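Local atomic coordinates of probable glutathione S-transferase (Pseudomonas aeruginosa, PDB entry 6JWK), a protein that probably acts as a glutathione-dependent cis-trans isomerase of the zeta class of glutathione transferases, converting maleylpyruvate or the related maleylacetoacetate to the fumaryl isomer. Residues B[12-17]-B[167-172]; B[19-24]-B[80-85]. All coordinates share one frame; numbering follows the deposited sequence.

Interaction 1 of 2, residues B[12-17]-B[167-172]; sequences SYRVRI and LVPQLA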
loop_
_atom_site.group_PDB
_atom_site.type_symbol
_atom_site.label_atom_id
_atom_site.label_comp_id
_atom_site.label_asym_id
_atom_site.label_seq_id
_atom_site.Cartn_x
_atom_site.Cartn_y
_atom_site.Cartn_z
ATOM N N SER B 12 -5.367 -11.904 4.165
ATOM C CA SER B 12 -5.290 -13.361 3.829
ATOM C C SER B 12 -6.207 -13.652 2.629
ATOM O O SER B 12 -5.818 -14.370 1.712
ATOM C CB SER B 12 -5.671 -14.239 5.002
ATOM O OG SER B 12 -4.763 -14.075 6.080
ATOM N N TYR B 13 -7.419 -13.125 2.683
ATOM C CA TYR B 13 -8.431 -13.320 1.614
ATOM C C TYR B 13 -7.816 -12.873 0.265
ATOM O O TYR B 13 -7.945 -13.606 -0.735
ATOM C CB TYR B 13 -9.701 -12.587 2.045
ATOM C CG TYR B 13 -10.927 -12.827 1.196
ATOM C CD1 TYR B 13 -10.957 -13.784 0.184
ATOM C CD2 TYR B 13 -12.106 -12.148 1.483
ATOM C CE1 TYR B 13 -12.103 -13.989 -0.579
ATOM C CE2 TYR B 13 -13.261 -12.353 0.730
ATOM C CZ TYR B 13 -13.258 -13.283 -0.296
ATOM O OH TYR B 13 -14.402 -13.483 -1.013
ATOM N N ARG B 14 -7.186 -11.695 0.212
ATOM C CA ARG B 14 -6.545 -11.157 -1.028
ATOM C C ARG B 14 -5.639 -12.235 -1.627
ATOM O O ARG B 14 -5.677 -12.455 -2.794
ATOM C CB ARG B 14 -5.653 -9.927 -0.779
ATOM C CG ARG B 14 -6.378 -8.685 -0.282
ATOM C CD ARG B 14 -5.356 -7.622 -0.005
ATOM N NE ARG B 14 -5.975 -6.475 0.598
ATOM C CZ ARG B 14 -5.326 -5.470 1.121
ATOM N NH1 ARG B 14 -4.004 -5.506 1.177
ATOM N NH2 ARG B 14 -5.995 -4.451 1.634
ATOM N N VAL B 15 -4.806 -12.867 -0.810
ATOM C CA VAL B 15 -3.796 -13.830 -1.324
ATOM C C VAL B 15 -4.419 -15.186 -1.619
ATOM O O VAL B 15 -3.945 -15.872 -2.575
ATOM C CB VAL B 15 -2.627 -13.962 -0.324
ATOM C CG1 VAL B 15 -1.597 -14.942 -0.835
ATOM C CG2 VAL B 15 -1.981 -12.595 -0.063
ATOM N N ARG B 16 -5.421 -15.616 -0.857
ATOM C CA ARG B 16 -6.185 -16.852 -1.199
ATOM C C ARG B 16 -6.851 -16.680 -2.571
ATOM O O ARG B 16 -6.865 -17.638 -3.366
ATOM C CB ARG B 16 -7.236 -17.206 -0.157
ATOM C CG ARG B 16 -6.660 -17.666 1.177
ATOM C CD ARG B 16 -7.698 -18.304 2.081
ATOM N NE ARG B 16 -8.933 -17.529 2.224
ATOM C CZ ARG B 16 -9.207 -16.647 3.172
ATOM N NH1 ARG B 16 -8.345 -16.409 4.147
ATOM N NH2 ARG B 16 -10.388 -16.031 3.167
ATOM N N ILE B 17 -7.346 -15.494 -2.900
ATOM C CA ILE B 17 -7.920 -15.304 -4.272
ATOM C C ILE B 17 -6.791 -15.436 -5.294
ATOM O O ILE B 17 -6.967 -16.149 -6.327
ATOM C CB ILE B 17 -8.597 -13.931 -4.361
ATOM C CG1 ILE B 17 -9.795 -13.833 -3.415
ATOM C CG2 ILE B 17 -8.973 -13.572 -5.787
ATOM C CD1 ILE B 17 -10.295 -12.391 -3.236
ATOM N N LEU B 167 -10.363 -5.628 -4.085
ATOM C CA LEU B 167 -11.742 -5.097 -3.938
ATOM C C LEU B 167 -12.677 -6.075 -3.245
ATOM O O LEU B 167 -13.512 -5.640 -2.416
ATOM C CB LEU B 167 -12.283 -4.680 -5.299
ATOM C CG LEU B 167 -12.065 -3.190 -5.565
ATOM C CD1 LEU B 167 -12.235 -2.827 -7.049
ATOM C CD2 LEU B 167 -12.988 -2.351 -4.671
ATOM N N VAL B 168 -12.629 -7.341 -3.600
ATOM C CA VAL B 168 -13.635 -8.307 -3.099
ATOM C C VAL B 168 -13.536 -8.361 -1.581
ATOM O O VAL B 168 -14.552 -8.296 -0.918
ATOM C CB VAL B 168 -13.494 -9.677 -3.790
ATOM C CG1 VAL B 168 -14.126 -10.811 -3.007
ATOM C CG2 VAL B 168 -14.072 -9.563 -5.196
ATOM N N PRO B 169 -12.337 -8.463 -0.967
ATOM C CA PRO B 169 -12.294 -8.452 0.486
ATOM C C PRO B 169 -12.789 -7.131 1.101
ATOM O O PRO B 169 -13.524 -7.134 2.119
ATOM C CB PRO B 169 -10.811 -8.774 0.763
ATOM C CG PRO B 169 -10.361 -9.558 -0.444
ATOM C CD PRO B 169 -11.029 -8.787 -1.590
ATOM N N GLN B 170 -12.467 -6.014 0.474
ATOM C CA GLN B 170 -12.861 -4.684 0.978
ATOM C C GLN B 170 -14.409 -4.529 0.927
ATOM O O GLN B 170 -15.002 -3.953 1.884
ATOM C CB GLN B 170 -12.165 -3.599 0.154
ATOM C CG GLN B 170 -12.528 -2.182 0.591
ATOM C CD GLN B 170 -12.086 -2.016 2.014
ATOM O OE1 GLN B 170 -12.904 -2.070 2.942
ATOM N NE2 GLN B 170 -10.782 -1.869 2.193
ATOM N N LEU B 171 -15.065 -4.967 -0.150
ATOM C CA LEU B 171 -16.566 -4.879 -0.229
ATOM C C LEU B 171 -17.209 -5.815 0.800
ATOM O O LEU B 171 -18.144 -5.381 1.500
ATOM C CB LEU B 171 -17.025 -5.180 -1.663
ATOM C CG LEU B 171 -16.658 -4.121 -2.685
ATOM C CD1 LEU B 171 -16.875 -4.657 -4.095
ATOM C CD2 LEU B 171 -17.470 -2.859 -2.435
ATOM N N ALA B 172 -16.697 -7.030 0.993
ATOM C CA ALA B 172 -17.276 -7.964 1.997
ATOM C C ALA B 172 -17.221 -7.281 3.373
ATOM O O ALA B 172 -18.218 -7.256 4.067
ATOM C CB ALA B 172 -16.556 -9.280 1.993
#

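Interaction 2 of 2, residues B[19-24]-B[80-85]; sequences LALKGL and PRLIPL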
loop_
_atom_site.group_PDB
_atom_site.type_symbol
_atom_site.label_atom_id
_atom_site.label_comp_id
_atom_site.label_asym_id
_atom_site.label_seq_id
_atom_site.Cartn_x
_atom_site.Cartn_y
_atom_site.Cartn_z
ATOM N N LEU B 19 -3.909 -17.073 -5.148
ATOM C CA LEU B 19 -3.548 -18.505 -5.302
ATOM C C LEU B 19 -4.641 -19.257 -6.087
ATOM O O LEU B 19 -4.279 -20.105 -6.914
ATOM C CB LEU B 19 -3.296 -19.127 -3.917
ATOM C CG LEU B 19 -2.048 -18.595 -3.226
ATOM C CD1 LEU B 19 -2.008 -19.008 -1.747
ATOM C CD2 LEU B 19 -0.775 -19.079 -3.925
ATOM N N ALA B 20 -5.915 -19.025 -5.796
ATOM C CA ALA B 20 -7.043 -19.716 -6.462
ATOM C C ALA B 20 -7.006 -19.367 -7.948
ATOM O O ALA B 20 -7.067 -20.304 -8.744
ATOM C CB ALA B 20 -8.367 -19.396 -5.825
ATOM N N LEU B 21 -6.770 -18.104 -8.322
ATOM C CA LEU B 21 -6.694 -17.728 -9.754
ATOM C C LEU B 21 -5.526 -18.447 -10.449
ATOM O O LEU B 21 -5.645 -18.778 -11.648
ATOM C CB LEU B 21 -6.580 -16.204 -9.875
ATOM C CG LEU B 21 -7.838 -15.444 -9.483
ATOM C CD1 LEU B 21 -7.541 -13.946 -9.424
ATOM C CD2 LEU B 21 -8.957 -15.737 -10.490
ATOM N N LYS B 22 -4.431 -18.695 -9.736
ATOM C CA LYS B 22 -3.257 -19.389 -10.311
ATOM C C LYS B 22 -3.515 -20.903 -10.379
ATOM O O LYS B 22 -2.786 -21.540 -11.105
ATOM C CB LYS B 22 -2.008 -19.155 -9.449
ATOM C CG LYS B 22 -1.503 -17.719 -9.444
ATOM C CD LYS B 22 -0.884 -17.296 -10.742
ATOM C CE LYS B 22 -0.029 -16.048 -10.629
ATOM N NZ LYS B 22 0.195 -15.468 -11.981
ATOM N N GLY B 23 -4.446 -21.440 -9.586
ATOM C CA GLY B 23 -4.694 -22.887 -9.415
ATOM C C GLY B 23 -3.698 -23.526 -8.461
ATOM O O GLY B 23 -3.392 -24.710 -8.640
ATOM N N LEU B 24 -3.223 -22.783 -7.456
ATOM C CA LEU B 24 -2.249 -23.236 -6.420
ATOM C C LEU B 24 -2.891 -23.226 -5.022
ATOM O O LEU B 24 -2.157 -23.025 -4.038
ATOM C CB LEU B 24 -1.055 -22.261 -6.434
ATOM C CG LEU B 24 -0.279 -22.127 -7.741
ATOM C CD1 LEU B 24 0.678 -20.960 -7.672
ATOM C CD2 LEU B 24 0.473 -23.401 -8.074
ATOM N N PRO B 80 -2.098 -17.586 -15.170
ATOM C CA PRO B 80 -2.564 -16.291 -15.674
ATOM C C PRO B 80 -2.059 -15.108 -14.802
ATOM O O PRO B 80 -1.842 -15.268 -13.606
ATOM C CB PRO B 80 -4.075 -16.438 -15.573
ATOM C CG PRO B 80 -4.244 -17.252 -14.295
ATOM C CD PRO B 80 -3.121 -18.276 -14.368
ATOM N N ARG B 81 -1.816 -13.958 -15.430
ATOM C CA ARG B 81 -1.016 -12.866 -14.850
ATOM C C ARG B 81 -1.892 -12.059 -13.886
ATOM O O ARG B 81 -2.981 -11.715 -14.240
ATOM C CB ARG B 81 -0.413 -12.033 -15.978
ATOM C CG ARG B 81 0.772 -11.215 -15.508
ATOM C CD ARG B 81 1.496 -10.549 -16.645
ATOM N NE ARG B 81 2.268 -11.578 -17.319
ATOM C CZ ARG B 81 3.420 -12.070 -16.891
ATOM N NH1 ARG B 81 4.011 -13.020 -17.601
ATOM N NH2 ARG B 81 3.980 -11.620 -15.778
ATOM N N LEU B 82 -1.449 -11.758 -12.672
ATOM C CA LEU B 82 -2.313 -10.978 -11.732
ATOM C C LEU B 82 -2.023 -9.486 -11.875
ATOM O O LEU B 82 -2.845 -8.667 -11.452
ATOM C CB LEU B 82 -2.099 -11.456 -10.291
ATOM C CG LEU B 82 -2.464 -12.920 -10.050
ATOM C CD1 LEU B 82 -2.133 -13.333 -8.643
ATOM C CD2 LEU B 82 -3.920 -13.198 -10.342
ATOM N N ILE B 83 -0.856 -9.135 -12.407
ATOM C CA ILE B 83 -0.422 -7.719 -12.613
ATOM C C ILE B 83 -0.087 -7.532 -14.075
ATOM O O ILE B 83 0.760 -8.241 -14.603
ATOM C CB ILE B 83 0.782 -7.348 -11.708
ATOM C CG1 ILE B 83 0.450 -7.586 -10.235
ATOM C CG2 ILE B 83 1.187 -5.896 -11.957
ATOM C CD1 ILE B 83 1.602 -7.380 -9.302
ATOM N N PRO B 84 -0.675 -6.542 -14.764
ATOM C CA PRO B 84 -0.463 -6.393 -16.196
ATOM C C PRO B 84 0.997 -6.145 -16.592
ATOM O O PRO B 84 1.739 -5.538 -15.836
ATOM C CB PRO B 84 -1.259 -5.135 -16.543
ATOM C CG PRO B 84 -2.278 -5.062 -15.438
ATOM C CD PRO B 84 -1.517 -5.483 -14.210
ATOM N N LEU B 85 1.351 -6.584 -17.795
ATOM C CA LEU B 85 2.697 -6.381 -18.377
ATOM C C LEU B 85 2.781 -4.976 -18.964
ATOM O O LEU B 85 3.821 -4.325 -18.800
ATOM C CB LEU B 85 2.917 -7.433 -19.470
ATOM C CG LEU B 85 3.522 -8.740 -18.980
ATOM C CD1 LEU B 85 3.825 -9.660 -20.164
ATOM C CD2 LEU B 85 4.765 -8.463 -18.162
#

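Interaction 1 of 2, residues B[12-17]-B[167-172]
Y13 and P169 meet where the first helix of the thioredoxin-like domain packs on a helix of the all-helical domain, the interdomain interface of the glutathione transferase fold. The two helical segments run roughly antiparallel, at 140° with axes 9.0 Å apart. With CG anti to its backbone N (chi1 -171°), Y13 swings its ring across to the second helix, and P169 lays its CG over one face. This is a CH-pi contact, with P169 CG 4.0 Å from the Y13 ring centroid and 28° off the normal. V168 meets the far end of the same phenol from an oblique direction, the two side chains crossing at about a right angle. I17, one turn after Y13, comes tip to tip with the proline, its CD1 4.0 Å from P169 CG. The aliphatic stem of R14 flanks the pyrrolidine ring too, R14 CG lying 4.1 Å from P169 CG, while its guanidinium is engaged elsewhere, NH1 bonding to S66 OG. The N of P169 has no hydrogen to offer the preceding turn, and the helix is kinked there. F200 of helix 198-203 touches both I17 and V168. At the tip of the phenol, V168 CG1 sits 3.3 Å from Y13 OH.

Interaction 2 of 2, residues B[19-24]-B[80-85]
K22 and L82 form the tighter half of this contact, in which the end of helix 10-22 meets the loop joining helix 66-76 to helix 87-103. Both residues are buried. The lysine chain bends at chi2 (-71°) and then runs out straight, crossing obliquely beside the leucine so that K22 CE lies 4.0 Å from L82 CD1. Its ammonium thereby reaches the backbone of the loop, and K22 NZ donates to P80 O over 2.6 Å. The donor stands above the carbonyl plane, 39° out of it, with a C=O...N angle of 139°. Two further partners grip the same nitrogen, a salt bridge to OD1 of D74 and a bond to the carbonyl of Q77, so the buried charge is well provided for; the carboxylate would be expected to stabilise its protonated form. D74 also accepts the backbone N-H groups of L82 and I83, so that one carboxylate holds both the lysine and the loop.

The other branch of L82 faces the more open half. Its CD2 touches L21 CD1 at 3.8 Å, and L21, partly exposed, also rests on A160 and F200. Alongside, the ring of P80, preceded by a cis peptide bond, lies chiefly against backbone, with P80 CG 3.4 Å from L21 O. R81, whose CB points away from the helix, adds little, and G23 is exposed.

G23 has a positive phi and ends the helix in a Schellman motif, with bonds from G23 N to A20 O and from L24 N to L19 O. The arrangement, a terminating first helix held against the linker between the N- and C-terminal domains, belongs to the two-domain glutathione transferase fold.

Overall arrangement
Both contacts draw on helix 10-22 and illustrate how one helix can serve two interfaces. Interaction 1 lies about 3 Å from the centre of the chain and joins the two domains directly, apolar group to apolar group; interaction 2 lies about 14 Å from that centre and ties the end of the helix to the interdomain linker through a buried charge. Their centres are about 14 Å apart, and 12-17 and 19-24 adjoin in sequence without other mutual contact. F200 of helix 198-203 packs against both. In glutathione transferases the glutathione site borders the start of this helix, so interaction 1 probably lies nearer to it.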